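Local coordinates for solute binding protein MsmE (Bacillus subtilis subsp. subtilis str. 168, PDB 4R6H) that binds melibiose, raffinose and stachyose as the solute-binding component of the ABC transporter complex that imports these sugars, at residues A202-I207 with I290-I295; L206-A211 with K369-F374; A334-M339 with T350-D355; Y378-M383 with R414-S419. One frame throughout, in Å; residues are numbered along the deposited sequence.

Contact 1: A202-I207 with I290-I295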
loop_
_atom_site.group_PDB
_atom_site.type_symbol
_atom_site.label_atom_id
_atom_site.label_comp_id
_atom_site.label_asym_id
_atom_site.label_seq_id
_atom_site.Cartn_x
_atom_site.Cartn_y
_atom_site.Cartn_z
ATOM N N ALA A 202 9.980 7.627 -2.997
ATOM C CA ALA A 202 9.665 9.059 -3.094
ATOM C C ALA A 202 9.349 9.670 -1.736
ATOM O O ALA A 202 9.623 10.836 -1.486
ATOM C CB ALA A 202 8.470 9.275 -4.013
ATOM N N THR A 203 8.787 8.881 -0.815
ATOM C CA THR A 203 8.492 9.362 0.539
ATOM C C THR A 203 9.740 9.766 1.360
ATOM O O THR A 203 9.821 10.948 1.768
ATOM C CB THR A 203 7.538 8.373 1.262
ATOM O OG1 THR A 203 6.223 8.438 0.656
ATOM C CG2 THR A 203 7.383 8.662 2.733
ATOM N N PRO A 204 10.729 8.868 1.538
ATOM C CA PRO A 204 11.948 9.343 2.238
ATOM C C PRO A 204 12.658 10.420 1.435
ATOM O O PRO A 204 13.305 11.304 2.035
ATOM C CB PRO A 204 12.807 8.091 2.349
ATOM C CG PRO A 204 12.223 7.063 1.431
ATOM C CD PRO A 204 10.757 7.404 1.327
ATOM N N LEU A 205 12.545 10.424 0.112
ATOM C CA LEU A 205 13.281 11.436 -0.672
ATOM C C LEU A 205 12.678 12.814 -0.494
ATOM O O LEU A 205 13.424 13.779 -0.291
ATOM C CB LEU A 205 13.302 11.086 -2.140
ATOM C CG LEU A 205 14.014 12.071 -3.095
ATOM C CD1 LEU A 205 15.482 12.054 -2.818
ATOM C CD2 LEU A 205 13.717 11.671 -4.510
ATOM N N LEU A 206 11.357 12.907 -0.510
ATOM C CA LEU A 206 10.676 14.174 -0.721
ATOM C C LEU A 206 9.728 14.617 0.391
ATOM O O LEU A 206 9.273 15.748 0.364
ATOM C CB LEU A 206 9.905 14.179 -2.066
ATOM C CG LEU A 206 10.688 13.830 -3.320
ATOM C CD1 LEU A 206 9.795 13.607 -4.514
ATOM C CD2 LEU A 206 11.688 14.940 -3.617
ATOM N N ILE A 207 9.411 13.714 1.319
ATOM C CA ILE A 207 8.358 13.938 2.296
ATOM C C ILE A 207 8.789 13.918 3.747
ATOM O O ILE A 207 8.470 14.859 4.481
ATOM C CB ILE A 207 7.202 12.917 2.105
ATOM C CG1 ILE A 207 6.673 12.931 0.664
ATOM C CG2 ILE A 207 6.089 13.183 3.095
ATOM C CD1 ILE A 207 6.190 14.279 0.146
ATOM N N ILE A 290 11.371 -5.238 6.598
ATOM C CA ILE A 290 11.914 -4.063 7.244
ATOM C C ILE A 290 11.259 -2.832 6.637
ATOM O O ILE A 290 10.784 -2.876 5.518
ATOM C CB ILE A 290 13.468 -3.970 7.120
ATOM C CG1 ILE A 290 13.904 -3.934 5.662
ATOM C CG2 ILE A 290 14.114 -5.114 7.871
ATOM C CD1 ILE A 290 15.420 -3.853 5.543
ATOM N N PRO A 291 11.273 -1.714 7.394
ATOM C CA PRO A 291 10.723 -0.477 6.876
ATOM C C PRO A 291 11.512 -0.001 5.645
ATOM O O PRO A 291 12.645 -0.445 5.395
ATOM C CB PRO A 291 10.928 0.518 8.028
ATOM C CG PRO A 291 11.318 -0.244 9.210
ATOM C CD PRO A 291 11.730 -1.605 8.781
ATOM N N THR A 292 10.925 0.919 4.916
ATOM C CA THR A 292 11.600 1.548 3.777
ATOM C C THR A 292 12.784 2.344 4.288
ATOM O O THR A 292 12.614 3.186 5.167
ATOM C CB THR A 292 10.640 2.490 3.015
ATOM O OG1 THR A 292 9.520 1.736 2.526
ATOM C CG2 THR A 292 11.317 3.116 1.819
ATOM N N PRO A 293 13.999 2.072 3.761
ATOM C CA PRO A 293 15.147 2.867 4.200
ATOM C C PRO A 293 14.999 4.361 3.950
ATOM O O PRO A 293 14.428 4.785 2.939
ATOM C CB PRO A 293 16.282 2.298 3.367
ATOM C CG PRO A 293 15.903 0.868 3.102
ATOM C CD PRO A 293 14.391 0.952 2.904
ATOM N N ALA A 294 15.587 5.132 4.859
ATOM C CA ALA A 294 15.682 6.573 4.725
ATOM C C ALA A 294 16.737 6.954 3.684
ATOM O O ALA A 294 17.594 6.150 3.319
ATOM C CB ALA A 294 16.062 7.174 6.072
ATOM N N ILE A 295 16.627 8.203 3.225
ATOM C CA ILE A 295 17.529 8.734 2.206
ATOM C C ILE A 295 18.370 9.893 2.717
ATOM O O ILE A 295 19.558 9.968 2.378
ATOM C CB ILE A 295 16.716 9.103 0.940
ATOM C CG1 ILE A 295 16.336 7.810 0.208
ATOM C CG2 ILE A 295 17.520 9.991 -0.050
ATOM C CD1 ILE A 295 15.289 7.978 -0.887
HETATM O O HOH W 1 14.990 10.448 4.062
#
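One water ties P204 to I295, donating to P204 O at 2.8 Å and accepting from I295 N at 2.9 Å, so that a helix carbonyl and a loop amide share a partner instead of meeting directly. In this two-lobed solute-binding fold, the end of helix 192-206 packs against the chain that follows strand 287-291. P204 lies where that helix kinks, its ring nitrogen having no hydrogen to offer the turn before, and the ring is presented to the loop as an apolar wedge. P204 CG comes within 3.5 Å of P293 O, a buried oxygen without a hydrogen-bond partner in the model; the ring covers it but cannot satisfy it. T292 meets the same ring through its methyl, T292 CG2 lying 4.1 Å from P204 CG, while its hydroxyl is bonded to Q200 on the helix.

I295 contributes the other apolar surface. Its CG1 stands beside the backbone N (chi1 -75°) and the chain then extends, which carries I295 CD1 to 3.9 Å from L205 CB and to 4.0 Å from P204 CG. Replacing I295 by an alanine removes both branches and is likely to open a gap beside the P204 ring and L205. The second branch has its own partner, I295 CG2 meeting the methyl L205 CD1 at 4.0 Å.

Contact 2: L206-A211 with K369-F374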
loop_
_atom_site.group_PDB
_atom_site.type_symbol
_atom_site.label_atom_id
_atom_site.label_comp_id
_atom_site.label_asym_id
_atom_site.label_seq_id
_atom_site.Cartn_x
_atom_site.Cartn_y
_atom_site.Cartn_z
ATOM N N LEU A 206 11.357 12.907 -0.510
ATOM C CA LEU A 206 10.676 14.174 -0.721
ATOM C C LEU A 206 9.728 14.617 0.391
ATOM O O LEU A 206 9.273 15.748 0.364
ATOM C CB LEU A 206 9.905 14.179 -2.066
ATOM C CG LEU A 206 10.688 13.830 -3.320
ATOM C CD1 LEU A 206 9.795 13.607 -4.514
ATOM C CD2 LEU A 206 11.688 14.940 -3.617
ATOM N N ILE A 207 9.411 13.714 1.319
ATOM C CA ILE A 207 8.358 13.938 2.296
ATOM C C ILE A 207 8.789 13.918 3.747
ATOM O O ILE A 207 8.470 14.859 4.481
ATOM C CB ILE A 207 7.202 12.917 2.105
ATOM C CG1 ILE A 207 6.673 12.931 0.664
ATOM C CG2 ILE A 207 6.089 13.183 3.095
ATOM C CD1 ILE A 207 6.190 14.279 0.146
ATOM N N THR A 208 9.511 12.893 4.202
ATOM C CA THR A 208 9.647 12.650 5.645
ATOM C C THR A 208 10.573 13.631 6.367
ATOM O O THR A 208 10.372 13.878 7.571
ATOM C CB THR A 208 10.075 11.227 5.977
ATOM O OG1 THR A 208 11.215 10.867 5.209
ATOM C CG2 THR A 208 8.946 10.249 5.648
ATOM N N ASP A 209 11.576 14.156 5.678
ATOM C CA ASP A 209 12.604 15.002 6.374
ATOM C C ASP A 209 12.164 16.455 6.306
ATOM O O ASP A 209 12.059 17.010 5.247
ATOM C CB ASP A 209 13.968 14.772 5.741
ATOM C CG ASP A 209 15.084 15.473 6.467
ATOM O OD1 ASP A 209 14.860 16.042 7.542
ATOM O OD2 ASP A 209 16.190 15.441 5.925
ATOM N N PRO A 210 11.879 17.073 7.480
ATOM C CA PRO A 210 11.394 18.472 7.449
ATOM C C PRO A 210 12.360 19.443 6.747
ATOM O O PRO A 210 11.916 20.352 6.052
ATOM C CB PRO A 210 11.231 18.845 8.932
ATOM C CG PRO A 210 11.590 17.659 9.732
ATOM C CD PRO A 210 11.997 16.519 8.838
ATOM N N ALA A 211 13.667 19.201 6.862
ATOM C CA ALA A 211 14.642 20.053 6.194
ATOM C C ALA A 211 14.825 19.747 4.701
ATOM O O ALA A 211 15.481 20.507 4.004
ATOM C CB ALA A 211 15.984 19.956 6.906
ATOM N N LYS A 369 7.203 5.056 12.124
ATOM C CA LYS A 369 6.026 5.781 11.717
ATOM C C LYS A 369 5.503 5.305 10.366
ATOM O O LYS A 369 6.179 4.505 9.668
ATOM C CB LYS A 369 6.319 7.300 11.726
ATOM C CG LYS A 369 6.772 7.827 13.093
ATOM C CD LYS A 369 5.711 7.716 14.155
ATOM C CE LYS A 369 6.228 8.186 15.509
ATOM N NZ LYS A 369 5.871 7.207 16.577
ATOM N N VAL A 370 4.317 5.790 10.022
ATOM C CA VAL A 370 3.654 5.400 8.790
ATOM C C VAL A 370 3.395 6.626 7.954
ATOM O O VAL A 370 2.950 7.675 8.482
ATOM C CB VAL A 370 2.325 4.654 9.052
ATOM C CG1 VAL A 370 1.607 4.353 7.737
ATOM C CG2 VAL A 370 2.618 3.369 9.822
ATOM N N GLU A 371 3.682 6.501 6.668
ATOM C CA GLU A 371 3.375 7.535 5.704
ATOM C C GLU A 371 2.432 6.975 4.633
ATOM O O GLU A 371 2.613 5.837 4.158
ATOM C CB GLU A 371 4.648 8.045 5.009
ATOM C CG GLU A 371 5.357 9.142 5.805
ATOM C CD GLU A 371 4.624 10.464 5.668
ATOM O OE1 GLU A 371 4.163 10.823 4.549
ATOM O OE2 GLU A 371 4.469 11.108 6.722
ATOM N N PRO A 372 1.450 7.765 4.199
ATOM C CA PRO A 372 0.622 7.310 3.102
ATOM C C PRO A 372 1.388 7.152 1.803
ATOM O O PRO A 372 2.427 7.806 1.587
ATOM C CB PRO A 372 -0.445 8.426 2.965
ATOM C CG PRO A 372 0.236 9.633 3.537
ATOM C CD PRO A 372 1.108 9.131 4.643
ATOM N N TYR A 373 0.891 6.342 0.888
ATOM C CA TYR A 373 1.539 6.232 -0.412
ATOM C C TYR A 373 1.676 7.580 -1.095
ATOM O O TYR A 373 0.722 8.352 -1.220
ATOM C CB TYR A 373 0.825 5.232 -1.328
ATOM C CG TYR A 373 1.462 3.869 -1.251
ATOM C CD1 TYR A 373 2.618 3.585 -1.971
ATOM C CD2 TYR A 373 0.956 2.900 -0.414
ATOM C CE1 TYR A 373 3.218 2.356 -1.890
ATOM C CE2 TYR A 373 1.552 1.660 -0.320
ATOM C CZ TYR A 373 2.679 1.397 -1.065
ATOM O OH TYR A 373 3.289 0.175 -0.987
ATOM N N PHE A 374 2.887 7.861 -1.547
ATOM C CA PHE A 374 3.240 9.171 -2.102
ATOM C C PHE A 374 2.281 9.565 -3.223
ATOM O O PHE A 374 1.813 10.739 -3.287
ATOM C CB PHE A 374 4.686 9.104 -2.617
ATOM C CG PHE A 374 5.171 10.337 -3.307
ATOM C CD1 PHE A 374 5.662 11.389 -2.556
ATOM C CD2 PHE A 374 5.209 10.403 -4.676
ATOM C CE1 PHE A 374 6.170 12.508 -3.159
ATOM C CE2 PHE A 374 5.717 11.551 -5.301
ATOM C CZ PHE A 374 6.192 12.581 -4.529
#
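I207 and L206 meet the ring of F374 in the apolar half of this contact, from different directions. I207 CG1 sits at the ring edge, in its plane, 3.7 Å from F374 CD1, and I207 CD1 lies 3.7 Å from F374 CE1. L206 CD1 approaches the far end obliquely, 3.7 Å from F374 CZ. The ring reaches both because F374 CG is anti to the backbone N (chi1 176°), which swings it out toward the helix end and the loop after it.

The second kind of interaction sets methyl groups against the side chain of E371. That chain bends at chi2 (-76°), bringing E371 OE1 to 3.4 Å from I207 CG2, a van der Waals touch between a carboxylate oxygen and a methyl. T208 CG2 packs on the aliphatic part, 3.8 Å from E371 CG. No hydrogen bond crosses between the segments; the T208 hydroxyl bonds D299 instead.

E371 belongs to strand 370-372, whose backbone pairs in parallel with strand 303-306 through W303 and G305. Beyond it, F374 opens helix 374-378 and touches A202 on helix 192-206 and L218 on helix 215-220.

Contact 3: A334-M339 with T350-D355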
loop_
_atom_site.group_PDB
_atom_site.type_symbol
_atom_site.label_atom_id
_atom_site.label_comp_id
_atom_site.label_asym_id
_atom_site.label_seq_id
_atom_site.Cartn_x
_atom_site.Cartn_y
_atom_site.Cartn_z
ATOM N N ALA A 334 -13.517 -9.669 17.726
ATOM C CA ALA A 334 -13.437 -10.955 17.068
ATOM C C ALA A 334 -13.622 -10.817 15.585
ATOM O O ALA A 334 -12.932 -11.480 14.803
ATOM C CB ALA A 334 -14.455 -11.949 17.609
ATOM N N ASN A 335 -14.568 -9.952 15.176
ATOM C CA ASN A 335 -14.784 -9.719 13.750
ATOM C C ASN A 335 -13.616 -8.984 13.076
ATOM O O ASN A 335 -13.197 -9.333 11.960
ATOM C CB ASN A 335 -16.081 -8.960 13.522
ATOM C CG ASN A 335 -17.302 -9.746 13.998
ATOM O OD1 ASN A 335 -17.277 -10.968 14.013
ATOM N ND2 ASN A 335 -18.364 -9.053 14.351
ATOM N N ALA A 336 -13.095 -7.987 13.749
ATOM C CA ALA A 336 -11.967 -7.227 13.195
ATOM C C ALA A 336 -10.749 -8.097 13.071
ATOM O O ALA A 336 -10.014 -7.991 12.090
ATOM C CB ALA A 336 -11.669 -6.008 14.036
ATOM N N LYS A 337 -10.550 -9.004 14.020
ATOM C CA LYS A 337 -9.408 -9.925 13.948
ATOM C C LYS A 337 -9.545 -10.869 12.763
ATOM O O LYS A 337 -8.609 -11.072 11.966
ATOM C CB LYS A 337 -9.278 -10.707 15.271
ATOM C CG LYS A 337 -8.107 -11.679 15.344
ATOM C CD LYS A 337 -8.083 -12.322 16.723
ATOM C CE LYS A 337 -6.878 -13.214 16.940
ATOM N NZ LYS A 337 -6.930 -14.467 16.155
ATOM N N GLN A 338 -10.744 -11.439 12.605
ATOM C CA GLN A 338 -11.025 -12.329 11.504
ATOM C C GLN A 338 -10.822 -11.681 10.139
ATOM O O GLN A 338 -10.141 -12.208 9.241
ATOM C CB GLN A 338 -12.425 -12.922 11.664
ATOM C CG GLN A 338 -12.795 -13.910 10.596
ATOM C CD GLN A 338 -14.190 -14.462 10.808
ATOM O OE1 GLN A 338 -14.821 -14.173 11.811
ATOM N NE2 GLN A 338 -14.678 -15.207 9.833
ATOM N N MET A 339 -11.417 -10.502 9.968
ATOM C CA MET A 339 -11.274 -9.811 8.698
ATOM C C MET A 339 -9.814 -9.436 8.414
ATOM O O MET A 339 -9.329 -9.654 7.321
ATOM C CB MET A 339 -12.185 -8.599 8.644
ATOM C CG MET A 339 -12.310 -7.940 7.297
ATOM S SD MET A 339 -13.215 -8.933 6.075
ATOM C CE MET A 339 -11.908 -9.517 4.998
ATOM N N THR A 350 -6.274 -0.702 17.910
ATOM C CA THR A 350 -5.199 -1.076 18.831
ATOM C C THR A 350 -5.604 -2.233 19.738
ATOM O O THR A 350 -4.722 -2.894 20.314
ATOM C CB THR A 350 -4.821 0.124 19.705
ATOM O OG1 THR A 350 -5.984 0.562 20.420
ATOM C CG2 THR A 350 -4.270 1.224 18.871
ATOM N N ASN A 351 -6.895 -2.501 19.888
ATOM C CA ASN A 351 -7.379 -3.543 20.802
ATOM C C ASN A 351 -7.509 -4.885 20.088
ATOM O O ASN A 351 -8.134 -5.793 20.612
ATOM C CB ASN A 351 -8.737 -3.162 21.432
ATOM C CG ASN A 351 -9.852 -2.956 20.401
ATOM O OD1 ASN A 351 -9.600 -2.428 19.324
ATOM N ND2 ASN A 351 -11.084 -3.315 20.741
ATOM N N VAL A 352 -6.962 -4.968 18.874
ATOM C CA VAL A 352 -7.083 -6.163 18.046
ATOM C C VAL A 352 -5.712 -6.576 17.595
ATOM O O VAL A 352 -4.982 -5.808 16.960
ATOM C CB VAL A 352 -7.903 -5.888 16.779
ATOM C CG1 VAL A 352 -7.998 -7.150 15.930
ATOM C CG2 VAL A 352 -9.269 -5.355 17.157
ATOM N N LYS A 353 -5.325 -7.798 17.914
ATOM C CA LYS A 353 -4.017 -8.244 17.533
ATOM C C LYS A 353 -4.170 -9.432 16.598
ATOM O O LYS A 353 -4.205 -10.594 17.001
ATOM C CB LYS A 353 -3.148 -8.567 18.758
ATOM C CG LYS A 353 -2.700 -7.322 19.533
ATOM C CD LYS A 353 -1.599 -6.603 18.753
ATOM C CE LYS A 353 -0.903 -5.515 19.556
ATOM N NZ LYS A 353 0.109 -4.816 18.710
ATOM N N ALA A 354 -4.249 -9.128 15.307
ATOM C CA ALA A 354 -4.401 -10.123 14.260
ATOM C C ALA A 354 -3.145 -10.991 14.197
ATOM O O ALA A 354 -2.037 -10.463 14.200
ATOM C CB ALA A 354 -4.613 -9.479 12.903
ATOM N N ASP A 355 -3.346 -12.307 14.137
ATOM C CA ASP A 355 -2.263 -13.271 14.086
ATOM C C ASP A 355 -1.835 -13.447 12.648
ATOM O O ASP A 355 -2.321 -14.312 11.932
ATOM C CB ASP A 355 -2.738 -14.570 14.721
ATOM C CG ASP A 355 -1.698 -15.668 14.714
ATOM O OD1 ASP A 355 -0.566 -15.419 14.323
ATOM O OD2 ASP A 355 -2.040 -16.821 15.060
#
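V352 turns its two methyl branches onto the helix backbone and side chains at A336 and K337, one branch to each residue. The setting, within the solute-binding protein fold, is a helix followed by its own returning loop: the chain leaves helix 333-343 and comes back along its flank before entering helix 359-364. With V352 CG1 anti to the backbone N (chi1 179°), that methyl lies against the helix main chain, 3.7 Å from K337 N, and also meets K337 CB at 3.8 Å. The other branch faces the neighbouring residue, V352 CG2 standing 4.0 Å from A336 CB. V352 and A336 are the buried, purely apolar side of the contact.

K337 forms its outer side, lying lengthwise along the loop. Extended through the first three torsions, its aliphatic chain runs beside residues 352-354, K337 CG coming to 4.2 Å from A354 CA and K337 CE to 3.7 Å from K353 O. The side chain of K353 starts away from the helix, so this residue presents its backbone to the lysine. At the end, K337 bends (chi4 -71°) and forms a salt bridge with E341, farther along the same helix. E341 OE2 also accepts a hydrogen bond from D355 N, which joins the loop backbone to the charged pair. The carboxylate of D355 remains apart, its OD2 5.5 Å from K337 NZ.

Contact 4: Y378-M383 with R414-S419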
loop_
_atom_site.group_PDB
_atom_site.type_symbol
_atom_site.label_atom_id
_atom_site.label_comp_id
_atom_site.label_asym_id
_atom_site.label_seq_id
_atom_site.Cartn_x
_atom_site.Cartn_y
_atom_site.Cartn_z
ATOM N N TYR A 378 0.253 13.114 -3.192
ATOM C CA TYR A 378 1.099 14.187 -3.727
ATOM C C TYR A 378 1.111 14.333 -5.243
ATOM O O TYR A 378 1.611 15.339 -5.737
ATOM C CB TYR A 378 2.527 14.036 -3.171
ATOM C CG TYR A 378 2.569 14.233 -1.686
ATOM C CD1 TYR A 378 2.375 15.506 -1.153
ATOM C CD2 TYR A 378 2.753 13.186 -0.796
ATOM C CE1 TYR A 378 2.358 15.728 0.210
ATOM C CE2 TYR A 378 2.753 13.382 0.563
ATOM C CZ TYR A 378 2.535 14.658 1.082
ATOM O OH TYR A 378 2.542 14.886 2.447
ATOM N N LEU A 379 0.557 13.355 -5.983
ATOM C CA LEU A 379 0.565 13.335 -7.418
ATOM C C LEU A 379 -0.862 13.281 -7.953
ATOM O O LEU A 379 -1.756 12.674 -7.319
ATOM C CB LEU A 379 1.345 12.112 -7.937
ATOM C CG LEU A 379 2.830 12.083 -7.570
ATOM C CD1 LEU A 379 3.506 10.910 -8.173
ATOM C CD2 LEU A 379 3.550 13.383 -7.953
ATOM N N PRO A 380 -1.068 13.877 -9.124
ATOM C CA PRO A 380 -2.391 13.738 -9.737
ATOM C C PRO A 380 -2.681 12.298 -10.136
ATOM O O PRO A 380 -1.780 11.508 -10.448
ATOM C CB PRO A 380 -2.288 14.621 -10.976
ATOM C CG PRO A 380 -0.832 14.706 -11.294
ATOM C CD PRO A 380 -0.136 14.644 -9.969
ATOM N N ASN A 381 -3.962 11.953 -10.116
ATOM C CA ASN A 381 -4.384 10.637 -10.498
ATOM C C ASN A 381 -3.914 10.317 -11.902
ATOM O O ASN A 381 -4.045 11.144 -12.816
ATOM C CB ASN A 381 -5.921 10.572 -10.411
ATOM C CG ASN A 381 -6.465 9.172 -10.588
ATOM O OD1 ASN A 381 -5.830 8.180 -10.229
ATOM N ND2 ASN A 381 -7.671 9.090 -11.120
ATOM N N GLY A 382 -3.345 9.116 -12.077
ATOM C CA GLY A 382 -2.756 8.713 -13.328
ATOM C C GLY A 382 -1.236 8.569 -13.265
ATOM O O GLY A 382 -0.649 7.978 -14.148
ATOM N N MET A 383 -0.603 9.118 -12.232
ATOM C CA MET A 383 0.881 9.114 -12.190
ATOM C C MET A 383 1.470 7.737 -11.845
ATOM O O MET A 383 2.609 7.453 -12.175
ATOM C CB MET A 383 1.415 10.177 -11.227
ATOM C CG MET A 383 1.354 11.589 -11.776
ATOM S SD MET A 383 2.406 11.930 -13.205
ATOM C CE MET A 383 4.042 12.000 -12.417
ATOM N N ARG A 414 0.379 17.826 -17.190
ATOM C CA ARG A 414 -0.772 17.406 -18.001
ATOM C C ARG A 414 -1.910 16.846 -17.152
ATOM O O ARG A 414 -3.080 17.200 -17.345
ATOM C CB ARG A 414 -0.373 16.377 -19.040
ATOM C CG ARG A 414 -1.530 15.984 -19.953
ATOM C CD ARG A 414 -1.115 14.987 -21.020
ATOM N NE ARG A 414 -0.755 13.682 -20.451
ATOM C CZ ARG A 414 -1.626 12.772 -20.005
ATOM N NH1 ARG A 414 -2.940 12.998 -20.041
ATOM N NH2 ARG A 414 -1.174 11.612 -19.516
ATOM N N LEU A 415 -1.582 15.945 -16.230
ATOM C CA LEU A 415 -2.616 15.277 -15.445
ATOM C C LEU A 415 -3.233 16.195 -14.406
ATOM O O LEU A 415 -4.409 16.046 -14.074
ATOM C CB LEU A 415 -2.075 13.994 -14.810
ATOM C CG LEU A 415 -1.802 12.853 -15.781
ATOM C CD1 LEU A 415 -0.926 11.796 -15.104
ATOM C CD2 LEU A 415 -3.126 12.231 -16.214
ATOM N N ARG A 416 -2.455 17.149 -13.887
ATOM C CA ARG A 416 -3.022 18.207 -13.044
ATOM C C ARG A 416 -3.989 19.053 -13.840
ATOM O O ARG A 416 -5.047 19.408 -13.342
ATOM C CB ARG A 416 -1.942 19.099 -12.437
ATOM C CG ARG A 416 -1.168 18.434 -11.316
ATOM C CD ARG A 416 0.008 19.292 -10.845
ATOM N NE ARG A 416 -0.425 20.609 -10.380
ATOM C CZ ARG A 416 -0.770 20.898 -9.130
ATOM N NH1 ARG A 416 -0.719 19.983 -8.173
ATOM N NH2 ARG A 416 -1.169 22.134 -8.829
ATOM N N GLU A 417 -3.611 19.381 -15.077
ATOM C CA GLU A 417 -4.427 20.254 -15.943
ATOM C C GLU A 417 -5.741 19.580 -16.338
ATOM O O GLU A 417 -6.748 20.253 -16.539
ATOM C CB GLU A 417 -3.647 20.625 -17.198
ATOM C CG GLU A 417 -4.196 21.821 -17.948
ATOM C CD GLU A 417 -3.231 22.297 -19.009
ATOM O OE1 GLU A 417 -2.455 21.457 -19.524
ATOM O OE2 GLU A 417 -3.244 23.508 -19.316
ATOM N N GLN A 418 -5.705 18.252 -16.448
ATOM C CA GLN A 418 -6.878 17.442 -16.783
ATOM C C GLN A 418 -7.769 17.171 -15.551
ATOM O O GLN A 418 -8.990 17.318 -15.626
ATOM C CB GLN A 418 -6.408 16.148 -17.459
ATOM C CG GLN A 418 -7.366 14.967 -17.420
ATOM C CD GLN A 418 -6.820 13.793 -18.211
ATOM O OE1 GLN A 418 -6.499 13.929 -19.392
ATOM N NE2 GLN A 418 -6.702 12.638 -17.565
ATOM N N SER A 419 -7.164 16.781 -14.427
ATOM C CA SER A 419 -7.911 16.643 -13.150
ATOM C C SER A 419 -8.586 17.958 -12.750
ATOM O O SER A 419 -9.701 17.952 -12.229
ATOM C CB SER A 419 -7.019 16.136 -11.998
ATOM O OG SER A 419 -6.207 17.161 -11.445
HETATM O O HOH W 2 -0.134 16.985 -7.507
HETATM O O HOH W 3 -5.517 13.380 -13.036
#
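P380 and L415 cross at about a right angle, P380 CG resting 3.8 Å from L415 CB. The same ring carbon meets the aliphatic root of the next helix residue, with R416 CG 3.7 Å from P380 CG. L415 then spreads its two methyls under the turn: CD2 lies 3.7 Å from N381 O, and CD1 is 3.8 Å from M383 SD. Shortening L415 to an alanine would probably leave M383 SD without this neighbour and open a gap beneath the turn.

What presents these groups is a type II beta turn from P380 to M383, closed by M383 N to P380 O. G382 occupies its third position with phi 112°, where a side chain would jam against the preceding carbonyl and crowd L415 CD2; it is also the N-cap of helix 383-395. Farther out, water joins the two backbones, donating to N381 O at 2.7 Å and to L415 O. Another water lies at the in-plane edge of the R416 guanidinium, 3.1 Å from R416 NH1, and donates to Y378 O; R416 NH1 also bonds I219 O.

No hydrogen bond passes directly between the segments, which implies an apolar fit of leucine and proline bordered by polar groups bridged through water.

Contacts 1, 2 and 4 form one connected region, whereas contact 3 stands apart. Contacts 1 and 2 share L206 and I207, at and just beyond the end of helix 192-206, lie with centres 7 Å apart and reach the same mixed sheet. Contact 4 joins them through I207 on Y378 and F374 on L379, its centre 20 Å from that of contact 2. Along the chain, contact 1 closes before contact 3 opens, contact 3 is nested in the loop closed by contact 2, and contact 4 follows them all. Contact 3 nevertheless belongs to another part of the molecule, its nearest atoms about 12 Å from contact 2, consistent with a solute-binding fold whose chain revisits its lobes.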